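Local coordinates for protein putative glucoamylase (Bacteroides uniformis, PDB 4GL3) that probably hydrolyses glycosidic bonds, as a putative glucoamylase of the six-hairpin glycosidase clan, at residues 159-168 with 202-212; 241-249 with 312-320. One frame throughout, in Å; residues are numbered along the deposited sequence. Where two conformers were deposited one is given.

Interaction 1: 159-168 with 202-212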
ATOM      1  N   TRP A 159      -0.651  17.183  -7.898  1.00 24.63           N
ATOM      2  CA  TRP A 159       0.582  16.521  -8.317  1.00 23.59           C
ATOM      3  C   TRP A 159       1.693  17.549  -8.604  1.00 25.23           C
ATOM      4  O   TRP A 159       2.816  17.361  -8.157  1.00 23.20           O
ATOM      5  CB  TRP A 159       0.299  15.645  -9.539  1.00 23.88           C
ATOM      6  CG  TRP A 159       1.481  15.102 -10.280  1.00 23.37           C
ATOM      7  CD1 TRP A 159       1.726  15.243 -11.628  1.00 24.23           C
ATOM      8  CD2 TRP A 159       2.520  14.252  -9.780  1.00 21.53           C
ATOM      9  NE1 TRP A 159       2.870  14.561 -11.978  1.00 22.71           N
ATOM     10  CE2 TRP A 159       3.372  13.948 -10.862  1.00 20.84           C
ATOM     11  CE3 TRP A 159       2.845  13.759  -8.519  1.00 21.16           C
ATOM     12  CZ2 TRP A 159       4.524  13.196 -10.712  1.00 24.31           C
ATOM     13  CZ3 TRP A 159       3.980  12.982  -8.374  1.00 22.38           C
ATOM     14  CH2 TRP A 159       4.819  12.716  -9.468  1.00 22.54           C
ATOM     15  N   ARG A 160       1.381  18.630  -9.335  1.00 22.58           N
ATOM     16  CA  ARG A 160       2.387  19.649  -9.621  1.00 23.94           C
ATOM     17  C   ARG A 160       2.859  20.422  -8.347  1.00 26.35           C
ATOM     18  O   ARG A 160       3.992  20.879  -8.304  1.00 22.50           O
ATOM     19  CB  ARG A 160       1.928  20.624 -10.700  1.00 26.04           C
ATOM     20  CG  ARG A 160       1.769  19.977 -12.089  1.00 28.99           C
ATOM     21  CD  ARG A 160       1.128  20.954 -13.060  1.00 35.77           C
ATOM     22  NE  ARG A 160       2.071  22.037 -13.297  1.00 35.65           N
ATOM     23  CZ  ARG A 160       3.121  21.954 -14.106  1.00 34.24           C
ATOM     24  NH1 ARG A 160       3.380  20.842 -14.795  1.00 36.22           N
ATOM     25  NH2 ARG A 160       3.920  22.990 -14.201  1.00 40.47           N
ATOM     26  N   GLN A 161       2.042  20.448  -7.307  1.00 22.37           N
ATOM     27  CA  GLN A 161       2.379  21.171  -6.069  1.00 24.71           C
ATOM     28  C   GLN A 161       3.176  20.331  -5.047  1.00 20.59           C
ATOM     29  O   GLN A 161       3.632  20.886  -4.031  1.00 23.20           O
ATOM     30  CB  GLN A 161       1.116  21.755  -5.435  1.00 21.04           C
ATOM     31  CG  GLN A 161       0.465  22.893  -6.183  1.00 26.32           C
ATOM     32  CD  GLN A 161      -0.702  23.549  -5.382  1.00 49.94           C
ATOM     33  OE1 GLN A 161      -1.361  22.912  -4.548  1.00 41.88           O
ATOM     34  NE2 GLN A 161      -0.934  24.824  -5.620  1.00 48.14           N
ATOM     35  N   ALA A 162       3.375  19.025  -5.317  1.00 23.20           N
ATOM     36  CA  ALA A 162       4.041  18.136  -4.362  1.00 19.29           C
ATOM     37  C   ALA A 162       5.555  18.348  -4.494  1.00 21.37           C
ATOM     38  O   ALA A 162       6.127  17.975  -5.509  1.00 24.66           O
ATOM     39  CB  ALA A 162       3.689  16.676  -4.582  1.00 20.78           C
ATOM     40  N   GLU A 163       6.184  18.926  -3.446  1.00 22.61           N
ATOM     41  CA  GLU A 163       7.600  19.382  -3.509  1.00 23.30           C
ATOM     42  C   GLU A 163       8.593  18.294  -3.082  1.00 21.42           C
ATOM     43  O   GLU A 163       9.268  18.400  -2.047  1.00 20.62           O
ATOM     44  CB  GLU A 163       7.810  20.638  -2.661  1.00 24.60           C
ATOM     45  CG  GLU A 163       7.047  21.877  -3.118  1.00 24.06           C
ATOM     46  CD  GLU A 163       7.060  22.944  -2.029  1.00 26.87           C
ATOM     47  OE1 GLU A 163       8.158  23.234  -1.468  1.00 25.62           O
ATOM     48  OE2 GLU A 163       5.964  23.435  -1.690  1.00 26.14           O
ATOM     49  N   TRP A 164       8.695  17.243  -3.891  1.00 18.12           N
ATOM     50  CA  TRP A 164       9.554  16.091  -3.536  1.00 20.49           C
ATOM     51  C   TRP A 164      10.987  16.536  -3.169  1.00 20.18           C
ATOM     52  O   TRP A 164      11.540  16.094  -2.150  1.00 23.67           O
ATOM     53  CB  TRP A 164       9.572  15.052  -4.681  1.00 20.49           C
ATOM     54  CG  TRP A 164       8.185  14.635  -5.051  1.00 19.78           C
ATOM     55  CD1 TRP A 164       7.464  15.066  -6.106  1.00 22.57           C
ATOM     56  CD2 TRP A 164       7.348  13.733  -4.324  1.00 19.94           C
ATOM     57  NE1 TRP A 164       6.197  14.531  -6.077  1.00 20.95           N
ATOM     58  CE2 TRP A 164       6.103  13.693  -4.994  1.00 19.15           C
ATOM     59  CE3 TRP A 164       7.519  12.975  -3.154  1.00 22.79           C
ATOM     60  CZ2 TRP A 164       5.024  12.922  -4.528  1.00 21.26           C
ATOM     61  CZ3 TRP A 164       6.459  12.220  -2.675  1.00 25.31           C
ATOM     62  CH2 TRP A 164       5.207  12.198  -3.360  1.00 21.86           C
ATOM     63  N   ASN A 165      11.563  17.401  -3.986  1.00 20.25           N
ATOM     64  CA  ASN A 165      12.976  17.717  -3.799  0.60 20.55           C
ATOM     65  C   ASN A 165      13.265  18.503  -2.530  1.00 20.82           C
ATOM     66  O   ASN A 165      14.388  18.432  -2.026  1.00 24.49           O
ATOM     67  CB  ASN A 165      13.626  18.409  -4.996  0.60 21.07           C
ATOM     68  CG  ASN A 165      15.141  18.338  -4.930  0.60 23.49           C
ATOM     69  OD1 ASN A 165      15.702  17.253  -4.851  0.60 26.04           O
ATOM     70  ND2 ASN A 165      15.816  19.501  -4.972  0.60 24.47           N
ATOM     71  N   PHE A 166      12.262  19.213  -1.988  1.00 21.19           N
ATOM     72  CA  PHE A 166      12.414  19.858  -0.677  1.00 22.17           C
ATOM     73  C   PHE A 166      12.859  18.844   0.392  1.00 23.25           C
ATOM     74  O   PHE A 166      13.621  19.190   1.282  1.00 20.05           O
ATOM     75  CB  PHE A 166      11.085  20.510  -0.281  1.00 22.01           C
ATOM     76  CG  PHE A 166      11.084  21.126   1.093  1.00 22.56           C
ATOM     77  CD1 PHE A 166      11.722  22.360   1.320  1.00 22.12           C
ATOM     78  CD2 PHE A 166      10.534  20.456   2.163  1.00 22.24           C
ATOM     79  CE1 PHE A 166      11.712  22.922   2.575  1.00 21.92           C
ATOM     80  CE2 PHE A 166      10.560  21.012   3.432  1.00 22.27           C
ATOM     81  CZ  PHE A 166      11.120  22.251   3.607  1.00 19.42           C
ATOM     82  N   PHE A 167      12.366  17.598   0.292  1.00 18.68           N
ATOM     83  CA  PHE A 167      12.592  16.585   1.287  1.00 18.42           C
ATOM     84  C   PHE A 167      13.944  15.909   1.207  1.00 18.67           C
ATOM     85  O   PHE A 167      14.248  14.995   2.018  1.00 21.68           O
ATOM     86  CB  PHE A 167      11.404  15.587   1.336  1.00 19.91           C
ATOM     87  CG  PHE A 167      10.136  16.239   1.763  1.00 18.79           C
ATOM     88  CD1 PHE A 167       9.336  16.928   0.857  1.00 21.54           C
ATOM     89  CD2 PHE A 167       9.795  16.289   3.101  1.00 20.86           C
ATOM     90  CE1 PHE A 167       8.207  17.615   1.294  1.00 22.10           C
ATOM     91  CE2 PHE A 167       8.656  16.894   3.521  1.00 18.34           C
ATOM     92  CZ  PHE A 167       7.854  17.570   2.612  1.00 20.53           C
ATOM     93  N   THR A 168      14.766  16.334   0.251  1.00 17.56           N
ATOM     94  CA  THR A 168      16.134  15.929   0.221  1.00 20.47           C
ATOM     95  C   THR A 168      17.072  16.757   1.144  1.00 21.84           C
ATOM     96  O   THR A 168      18.236  16.344   1.369  1.00 24.12           O
ATOM     97  CB  THR A 168      16.751  15.958  -1.188  1.00 21.64           C
ATOM     98  OG1 THR A 168      16.866  17.301  -1.649  1.00 21.89           O
ATOM     99  CG2 THR A 168      15.983  15.088  -2.176  1.00 18.79           C
ATOM    100  N   LEU A 202       8.230   8.557  -7.638  1.00 23.35           N
ATOM    101  CA  LEU A 202       7.442   9.784  -7.811  1.00 24.73           C
ATOM    102  C   LEU A 202       8.353  11.020  -7.757  1.00 23.94           C
ATOM    103  O   LEU A 202       8.207  11.962  -8.562  1.00 24.14           O
ATOM    104  CB  LEU A 202       6.327   9.890  -6.773  1.00 25.38           C
ATOM    105  CG  LEU A 202       5.193   8.828  -6.868  1.00 25.87           C
ATOM    106  CD1 LEU A 202       4.185   8.922  -5.727  1.00 23.28           C
ATOM    107  CD2 LEU A 202       4.507   8.941  -8.211  1.00 25.96           C
ATOM    108  N   GLY A 203       9.293  11.031  -6.827  1.00 24.34           N
ATOM    109  CA  GLY A 203      10.288  12.137  -6.773  1.00 22.72           C
ATOM    110  C   GLY A 203      10.996  12.324  -8.110  1.00 23.89           C
ATOM    111  O   GLY A 203      11.229  13.443  -8.547  1.00 23.60           O
ATOM    112  N   ALA A 204      11.353  11.229  -8.770  1.00 20.69           N
ATOM    113  CA  ALA A 204      12.073  11.282 -10.049  1.00 23.36           C
ATOM    114  C   ALA A 204      11.139  11.703 -11.176  1.00 23.32           C
ATOM    115  O   ALA A 204      11.616  12.234 -12.193  1.00 23.53           O
ATOM    116  CB  ALA A 204      12.702   9.921 -10.399  1.00 24.06           C
ATOM    117  N   SER A 205       9.839  11.433 -10.990  1.00 24.57           N
ATOM    118  CA  SER A 205       8.800  11.674 -12.013  1.00 26.61           C
ATOM    119  C   SER A 205       8.236  13.098 -12.021  1.00 27.10           C
ATOM    120  O   SER A 205       7.591  13.512 -12.985  1.00 24.09           O
ATOM    121  CB  SER A 205       7.619  10.705 -11.824  1.00 24.54           C
ATOM    122  OG  SER A 205       8.013   9.340 -11.849  1.00 28.58           O
ATOM    123  N   SER A 206       8.457  13.847 -10.953  1.00 26.04           N
ATOM    124  CA  SER A 206       7.847  15.193 -10.810  1.00 23.43           C
ATOM    125  C   SER A 206       8.175  16.130 -11.955  1.00 25.67           C
ATOM    126  O   SER A 206       9.355  16.265 -12.334  1.00 25.87           O
ATOM    127  CB  SER A 206       8.304  15.854  -9.499  1.00 21.68           C
ATOM    128  OG  SER A 206       7.680  17.125  -9.323  1.00 24.24           O
ATOM    129  N   PRO A 207       7.151  16.792 -12.530  1.00 24.08           N
ATOM    130  CA  PRO A 207       7.431  17.780 -13.557  1.00 27.88           C
ATOM    131  C   PRO A 207       7.915  19.117 -12.986  1.00 25.93           C
ATOM    132  O   PRO A 207       8.328  19.973 -13.746  1.00 27.95           O
ATOM    133  CB  PRO A 207       6.063  17.981 -14.225  1.00 30.69           C
ATOM    134  CG  PRO A 207       5.094  17.748 -13.101  1.00 26.61           C
ATOM    135  CD  PRO A 207       5.698  16.581 -12.375  1.00 26.83           C
ATOM    136  N   THR A 208       7.861  19.295 -11.668  1.00 25.26           N
ATOM    137  CA  THR A 208       8.042  20.607 -11.072  1.00 26.55           C
ATOM    138  C   THR A 208       9.093  20.641  -9.981  1.00 25.11           C
ATOM    139  O   THR A 208       9.801  21.599  -9.890  1.00 26.80           O
ATOM    140  CB  THR A 208       6.703  21.064 -10.472  1.00 27.77           C
ATOM    141  OG1 THR A 208       6.119  19.946  -9.790  1.00 22.42           O
ATOM    142  CG2 THR A 208       5.726  21.560 -11.607  1.00 25.06           C
ATOM    143  N   TYR A 209       9.198  19.601  -9.159  1.00 21.29           N
ATOM    144  CA  TYR A 209      10.171  19.551  -8.056  1.00 21.38           C
ATOM    145  C   TYR A 209      10.881  18.179  -8.029  1.00 18.50           C
ATOM    146  O   TYR A 209      10.845  17.479  -7.031  1.00 19.68           O
ATOM    147  CB  TYR A 209       9.425  19.749  -6.744  1.00 20.94           C
ATOM    148  CG  TYR A 209       8.695  21.049  -6.658  1.00 22.13           C
ATOM    149  CD1 TYR A 209       9.386  22.231  -6.321  1.00 22.66           C
ATOM    150  CD2 TYR A 209       7.317  21.128  -6.931  1.00 24.25           C
ATOM    151  CE1 TYR A 209       8.725  23.459  -6.256  1.00 24.89           C
ATOM    152  CE2 TYR A 209       6.647  22.353  -6.874  1.00 25.86           C
ATOM    153  CZ  TYR A 209       7.344  23.500  -6.517  1.00 25.14           C
ATOM    154  OH  TYR A 209       6.711  24.711  -6.465  1.00 28.82           O
ATOM    155  N   PRO A 210      11.487  17.784  -9.138  1.00 21.91           N
ATOM    156  CA  PRO A 210      12.099  16.437  -9.220  1.00 24.22           C
ATOM    157  C   PRO A 210      13.409  16.323  -8.427  1.00 24.98           C
ATOM    158  O   PRO A 210      14.103  17.331  -8.200  1.00 22.23           O
ATOM    159  CB  PRO A 210      12.424  16.279 -10.699  1.00 26.65           C
ATOM    160  CG  PRO A 210      12.666  17.690 -11.163  1.00 27.43           C
ATOM    161  CD  PRO A 210      11.641  18.532 -10.384  1.00 23.75           C
ATOM    162  N   ILE A 211      13.708  15.105  -8.016  1.00 23.30           N
ATOM    163  CA  ILE A 211      15.006  14.752  -7.415  1.00 23.45           C
ATOM    164  C   ILE A 211      16.062  14.472  -8.478  1.00 24.57           C
ATOM    165  O   ILE A 211      15.757  14.068  -9.594  1.00 25.88           O
ATOM    166  CB  ILE A 211      14.874  13.555  -6.440  1.00 20.72           C
ATOM    167  CG1 ILE A 211      14.428  12.275  -7.216  1.00 25.05           C
ATOM    168  CG2 ILE A 211      13.913  13.875  -5.295  1.00 19.88           C
ATOM    169  CD1 ILE A 211      14.594  11.000  -6.454  1.00 22.70           C
ATOM    170  N   ALA A 212      17.322  14.710  -8.124  1.00 28.62           N
ATOM    171  CA  ALA A 212      18.450  14.273  -8.936  1.00 26.34           C
ATOM    172  C   ALA A 212      18.525  12.723  -8.910  1.00 27.91           C
ATOM    173  O   ALA A 212      18.087  12.078  -7.968  1.00 23.10           O
ATOM    174  CB  ALA A 212      19.771  14.914  -8.427  1.00 24.41           C
TER
HETATM  175  O   HOH W   1       5.511  16.685  -7.916  1.00 24.04           O
HETATM  176  O   HOH W   2      17.800  16.434  -5.751  1.00 21.81           O
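Y209 lays its ring under the side chain of E163, whose CG sits 3.6 Å from the ring centroid and 5° off the normal, a CH-pi contact centred on one face; the ring edge meets R160 O in plane. W164 receives L202 CB and G203 N over one face, and Y209 O lies near its plane at the edge. With CG anti to the backbone N (chi1 168°), W159 swings its six-membered ring to L202, where CH2 stands edge-on 3.6 Å from L202 O, while P207 CD reaches NE1 obliquely; that N-H is bonded to D405. T208 CG2 lies over one face of the R160 guanidinium, toward its rim, and T208 OG1 donates to R160 O at 2.8 Å. S206 OG is gripped by T208 N (3.2 Å) and, nearly straight at 168°, by Y209 N. It also donates to a water that in turn bonds W159 O and A162 O. A weak bond of 3.1 Å runs from N165 N to Y209 O. The end of helix 146-161 and the 3-10 segment 164-168 thus pack on the end of helix 197-205 and its following loop, which opens with an ST turn at S206.

Interaction 2: 241-249 with 312-320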
ATOM      1  N   ASN A 241      15.857  -6.895   4.027  1.00 29.62           N
ATOM      2  CA  ASN A 241      16.376  -7.223   5.351  1.00 31.68           C
ATOM      3  C   ASN A 241      16.881  -8.651   5.435  1.00 32.66           C
ATOM      4  O   ASN A 241      16.173  -9.611   5.070  1.00 35.13           O
ATOM      5  CB  ASN A 241      15.233  -7.006   6.367  1.00 32.82           C
ATOM      6  CG  ASN A 241      15.721  -6.970   7.786  1.00 38.05           C
ATOM      7  OD1 ASN A 241      16.118  -7.990   8.365  1.00 35.53           O
ATOM      8  ND2 ASN A 241      15.679  -5.775   8.373  1.00 36.20           N
ATOM      9  N   ASN A 242      18.067  -8.826   5.986  1.00 32.50           N
ATOM     10  CA  ASN A 242      18.640 -10.164   6.136  1.00 31.87           C
ATOM     11  C   ASN A 242      17.947 -11.081   7.193  1.00 35.40           C
ATOM     12  O   ASN A 242      17.388 -12.120   6.842  1.00 37.14           O
ATOM     13  CB  ASN A 242      20.148 -10.004   6.425  1.00 34.79           C
ATOM     14  CG  ASN A 242      20.877 -11.333   6.533  1.00 36.10           C
ATOM     15  OD1 ASN A 242      20.386 -12.361   6.087  1.00 35.30           O
ATOM     16  ND2 ASN A 242      22.068 -11.294   7.085  1.00 32.87           N
ATOM     17  N   HIS A 243      18.027 -10.704   8.470  1.00 38.98           N
ATOM     18  CA  HIS A 243      17.448 -11.442   9.600  1.00 47.84           C
ATOM     19  C   HIS A 243      15.935 -11.606   9.389  1.00 38.64           C
ATOM     20  O   HIS A 243      15.354 -12.645   9.711  1.00 38.09           O
ATOM     21  CB  HIS A 243      17.772 -10.688  10.925  1.00 57.75           C
ATOM     22  CG  HIS A 243      17.207 -11.317  12.176  1.00 83.24           C
ATOM     23  ND1 HIS A 243      16.143 -10.770  12.876  1.00 83.16           N
ATOM     24  CD2 HIS A 243      17.583 -12.418  12.875  1.00 87.14           C
ATOM     25  CE1 HIS A 243      15.880 -11.517  13.936  1.00 77.02           C
ATOM     26  NE2 HIS A 243      16.736 -12.525  13.957  1.00 84.57           N
ATOM     27  N   GLY A 244      15.311 -10.604   8.793  1.00 33.93           N
ATOM     28  CA  GLY A 244      13.873 -10.669   8.530  1.00 34.24           C
ATOM     29  C   GLY A 244      13.471 -11.421   7.279  1.00 35.09           C
ATOM     30  O   GLY A 244      12.274 -11.480   6.961  1.00 32.13           O
ATOM     31  N   LYS A 245      14.442 -12.022   6.581  1.00 34.73           N
ATOM     32  CA  LYS A 245      14.181 -12.739   5.329  1.00 34.40           C
ATOM     33  C   LYS A 245      13.323 -11.902   4.372  1.00 32.94           C
ATOM     34  O   LYS A 245      12.341 -12.364   3.808  1.00 33.34           O
ATOM     35  CB  LYS A 245      13.527 -14.081   5.610  1.00 37.25           C
ATOM     36  CG  LYS A 245      14.274 -14.906   6.664  1.00 35.44           C
ATOM     37  CD  LYS A 245      13.808 -16.349   6.728  1.00 37.90           C
ATOM     38  CE  LYS A 245      14.234 -17.025   8.030  1.00 40.25           C
ATOM     39  NZ  LYS A 245      15.691 -17.139   8.163  1.00 40.28           N
ATOM     40  N   GLY A 246      13.707 -10.661   4.218  1.00 28.49           N
ATOM     41  CA  GLY A 246      12.978  -9.695   3.362  1.00 28.15           C
ATOM     42  C   GLY A 246      12.116  -8.701   4.133  1.00 29.35           C
ATOM     43  O   GLY A 246      11.835  -7.598   3.654  1.00 31.30           O
ATOM     44  N   GLY A 247      11.714  -9.086   5.344  1.00 31.37           N
ATOM     45  CA  GLY A 247      10.888  -8.239   6.171  1.00 28.48           C
ATOM     46  C   GLY A 247       9.420  -8.657   6.135  1.00 28.96           C
ATOM     47  O   GLY A 247       9.048  -9.673   5.551  1.00 28.84           O
ATOM     48  N   PRO A 248       8.578  -7.872   6.787  1.00 27.54           N
ATOM     49  CA  PRO A 248       7.119  -8.019   6.668  1.00 28.24           C
ATOM     50  C   PRO A 248       6.673  -8.012   5.190  1.00 27.63           C
ATOM     51  O   PRO A 248       7.205  -7.227   4.346  1.00 25.54           O
ATOM     52  CB  PRO A 248       6.566  -6.794   7.393  1.00 29.35           C
ATOM     53  CG  PRO A 248       7.733  -6.152   8.108  1.00 38.15           C
ATOM     54  CD  PRO A 248       8.994  -6.618   7.451  1.00 28.04           C
ATOM     55  N   LEU A 249       5.722  -8.887   4.862  1.00 28.04           N
ATOM     56  CA  LEU A 249       5.355  -9.126   3.440  1.00 26.71           C
ATOM     57  C   LEU A 249       4.719  -7.901   2.776  1.00 28.53           C
ATOM     58  O   LEU A 249       4.753  -7.803   1.547  1.00 27.27           O
ATOM     59  CB  LEU A 249       4.526 -10.416   3.245  1.00 27.95           C
ATOM     60  CG  LEU A 249       4.452 -10.999   1.820  1.00 31.25           C
ATOM     61  CD1 LEU A 249       5.822 -11.148   1.113  1.00 27.11           C
ATOM     62  CD2 LEU A 249       3.717 -12.322   1.864  1.00 30.22           C
ATOM     63  N   TYR A 312       0.251  -4.274  18.544  1.00 32.39           N
ATOM     64  CA  TYR A 312       0.637  -4.113  17.152  1.00 31.96           C
ATOM     65  C   TYR A 312       2.121  -4.380  17.031  1.00 35.97           C
ATOM     66  O   TYR A 312       2.872  -4.009  17.900  1.00 39.45           O
ATOM     67  CB  TYR A 312       0.269  -2.720  16.649  1.00 30.64           C
ATOM     68  CG  TYR A 312       0.500  -2.473  15.174  1.00 33.45           C
ATOM     69  CD1 TYR A 312       1.754  -2.096  14.691  1.00 33.00           C
ATOM     70  CD2 TYR A 312      -0.551  -2.574  14.258  1.00 32.88           C
ATOM     71  CE1 TYR A 312       1.950  -1.885  13.346  1.00 35.34           C
ATOM     72  CE2 TYR A 312      -0.361  -2.362  12.910  1.00 30.55           C
ATOM     73  CZ  TYR A 312       0.886  -2.013  12.449  1.00 37.32           C
ATOM     74  OH  TYR A 312       1.059  -1.768  11.085  1.00 32.33           O
ATOM     75  N   SER A 313       2.531  -5.083  15.986  1.00 33.59           N
ATOM     76  CA  SER A 313       3.948  -5.301  15.722  1.00 37.19           C
ATOM     77  C   SER A 313       4.214  -5.638  14.252  1.00 32.56           C
ATOM     78  O   SER A 313       3.319  -6.131  13.562  1.00 31.75           O
ATOM     79  CB  SER A 313       4.481  -6.408  16.623  1.00 35.33           C
ATOM     80  OG  SER A 313       5.895  -6.400  16.618  1.00 40.00           O
ATOM     81  N   ALA A 314       5.438  -5.360  13.787  1.00 29.32           N
ATOM     82  CA  ALA A 314       5.847  -5.585  12.393  1.00 32.03           C
ATOM     83  C   ALA A 314       6.292  -7.056  12.223  1.00 29.90           C
ATOM     84  O   ALA A 314       7.493  -7.392  12.118  1.00 27.85           O
ATOM     85  CB  ALA A 314       6.928  -4.578  11.977  1.00 29.60           C
ATOM     86  N   HIS A 315       5.302  -7.943  12.214  1.00 28.71           N
ATOM     87  CA  HIS A 315       5.589  -9.399  12.220  1.00 29.85           C
ATOM     88  C   HIS A 315       6.335  -9.772  10.936  1.00 30.32           C
ATOM     89  O   HIS A 315       6.078  -9.203   9.860  1.00 27.82           O
ATOM     90  CB  HIS A 315       4.333 -10.260  12.334  1.00 30.08           C
ATOM     91  CG  HIS A 315       3.387  -9.826  13.401  1.00 32.03           C
ATOM     92  ND1 HIS A 315       2.215  -9.155  13.124  1.00 31.75           N
ATOM     93  CD2 HIS A 315       3.451  -9.941  14.751  1.00 33.45           C
ATOM     94  CE1 HIS A 315       1.604  -8.873  14.263  1.00 33.01           C
ATOM     95  NE2 HIS A 315       2.330  -9.341  15.265  1.00 33.72           N
ATOM     96  N   SER A 316       7.239 -10.741  11.054  1.00 32.61           N
ATOM     97  CA  SER A 316       7.981 -11.235   9.904  1.00 31.54           C
ATOM     98  C   SER A 316       8.724 -12.495  10.344  1.00 31.87           C
ATOM     99  O   SER A 316       8.694 -12.890  11.543  1.00 29.69           O
ATOM    100  CB  SER A 316       8.995 -10.157   9.419  1.00 34.68           C
ATOM    101  OG  SER A 316      10.144 -10.166  10.255  1.00 29.55           O
ATOM    102  N   PRO A 317       9.433 -13.139   9.407  1.00 32.41           N
ATOM    103  CA  PRO A 317      10.213 -14.299   9.877  1.00 34.82           C
ATOM    104  C   PRO A 317      11.311 -13.981  10.914  1.00 36.13           C
ATOM    105  O   PRO A 317      11.795 -14.900  11.553  1.00 43.29           O
ATOM    106  CB  PRO A 317      10.845 -14.831   8.590  1.00 35.98           C
ATOM    107  CG  PRO A 317       9.882 -14.417   7.511  1.00 32.59           C
ATOM    108  CD  PRO A 317       9.348 -13.088   7.935  1.00 31.68           C
ATOM    109  N   GLY A 318      11.715 -12.726  11.047  1.00 39.78           N
ATOM    110  CA  GLY A 318      12.614 -12.301  12.141  1.00 43.57           C
ATOM    111  C   GLY A 318      11.916 -11.669  13.347  1.00 46.01           C
ATOM    112  O   GLY A 318      12.582 -11.187  14.253  1.00 37.80           O
ATOM    113  N   ASN A 319      10.578 -11.677  13.353  1.00 41.24           N
ATOM    114  CA  ASN A 319       9.757 -11.152  14.445  1.00 36.92           C
ATOM    115  C   ASN A 319       8.405 -11.871  14.399  1.00 37.26           C
ATOM    116  O   ASN A 319       7.354 -11.287  14.028  1.00 34.30           O
ATOM    117  CB  ASN A 319       9.561  -9.652  14.296  1.00 34.25           C
ATOM    118  CG  ASN A 319       8.687  -9.054  15.392  1.00 33.72           C
ATOM    119  OD1 ASN A 319       8.672  -9.536  16.507  1.00 33.18           O
ATOM    120  ND2 ASN A 319       7.952  -8.002  15.060  1.00 31.00           N
ATOM    121  N   ASP A 320       8.460 -13.147  14.737  1.00 33.95           N
ATOM    122  CA  ASP A 320       7.338 -14.050  14.625  1.00 37.58           C
ATOM    123  C   ASP A 320       6.777 -14.237  16.023  1.00 39.64           C
ATOM    124  O   ASP A 320       7.443 -14.809  16.862  1.00 43.34           O
ATOM    125  CB  ASP A 320       7.815 -15.373  14.058  1.00 36.86           C
ATOM    126  CG  ASP A 320       6.699 -16.407  13.928  1.00 39.92           C
ATOM    127  OD1 ASP A 320       5.497 -16.059  13.924  1.00 37.96           O
ATOM    128  OD2 ASP A 320       7.048 -17.595  13.825  1.00 40.13           O
TER
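P317 and S316 fit against two overlapping beta turns of 241-249, a type I turn from N242 to K245 and a type I' turn from G244 to G247, and they do so from a type I turn of their own, S316 to N319. The first shell is van der Waals packing of loop on loop. P317 CD lies 3.5 Å from G244 O, and the aliphatic chain of K245 crosses the proline obliquely, K245 CD coming 3.8 Å from P317 CB. S316 CB presses on the G247-P248 peptide, 3.5 Å from P248 N. One residue earlier, H315 O faces the P248 ring, 3.5 Å from P248 CB, and also makes a CA-H...O contact with P248 CA. G318 passes G244 with the two CA atoms only 4.2 Å apart.

The second shell sets these surfaces in place. With chi1 at 79°, S316 OG lies between its own backbone N and carbonyl carbon, where it accepts from G318 N and closes an ST turn. An alanine here would keep the CB packing on P248 but would probably leave G318 N without this acceptor and the turn freer to shift. Within 241-249, N241 OD1 takes the N-H of G244, an Asx motif, and G246 and G247 have backbone angles that call for glycine. Farther out, H278 of helix 271-288 donates to G247 O, Y285 of the same helix packs on P317, and H315 ND1 is bonded to T304 O. At the end of the turn, the N319 amide holds S313 and A314: its ND2 reaches S313 OG in the amide plane at 3.0 Å, but approaches A314 O from above the carbonyl plane, away from its lone pairs.

In the fold
Interaction 1 closes before interaction 2 opens, so the two follow one another in series along the chain. Their centres lie 31 Å apart, with about 18 Å between nearest atoms, and they do not touch. Those centres are about 20 and 17 Å from the centre of the chain, and both contacts are partly buried. Interaction 1 links the ends of helices 146-161 and 197-205 and the residues after them, beside helices 124-140 and 404-412; interaction 2 joins the loop after strand 235-239 to the region of strand 313-314, beside helix 271-288. They share no helix or sheet. The two are independent packings in different regions of one chain, one rich in aromatic rings, the other built on turns.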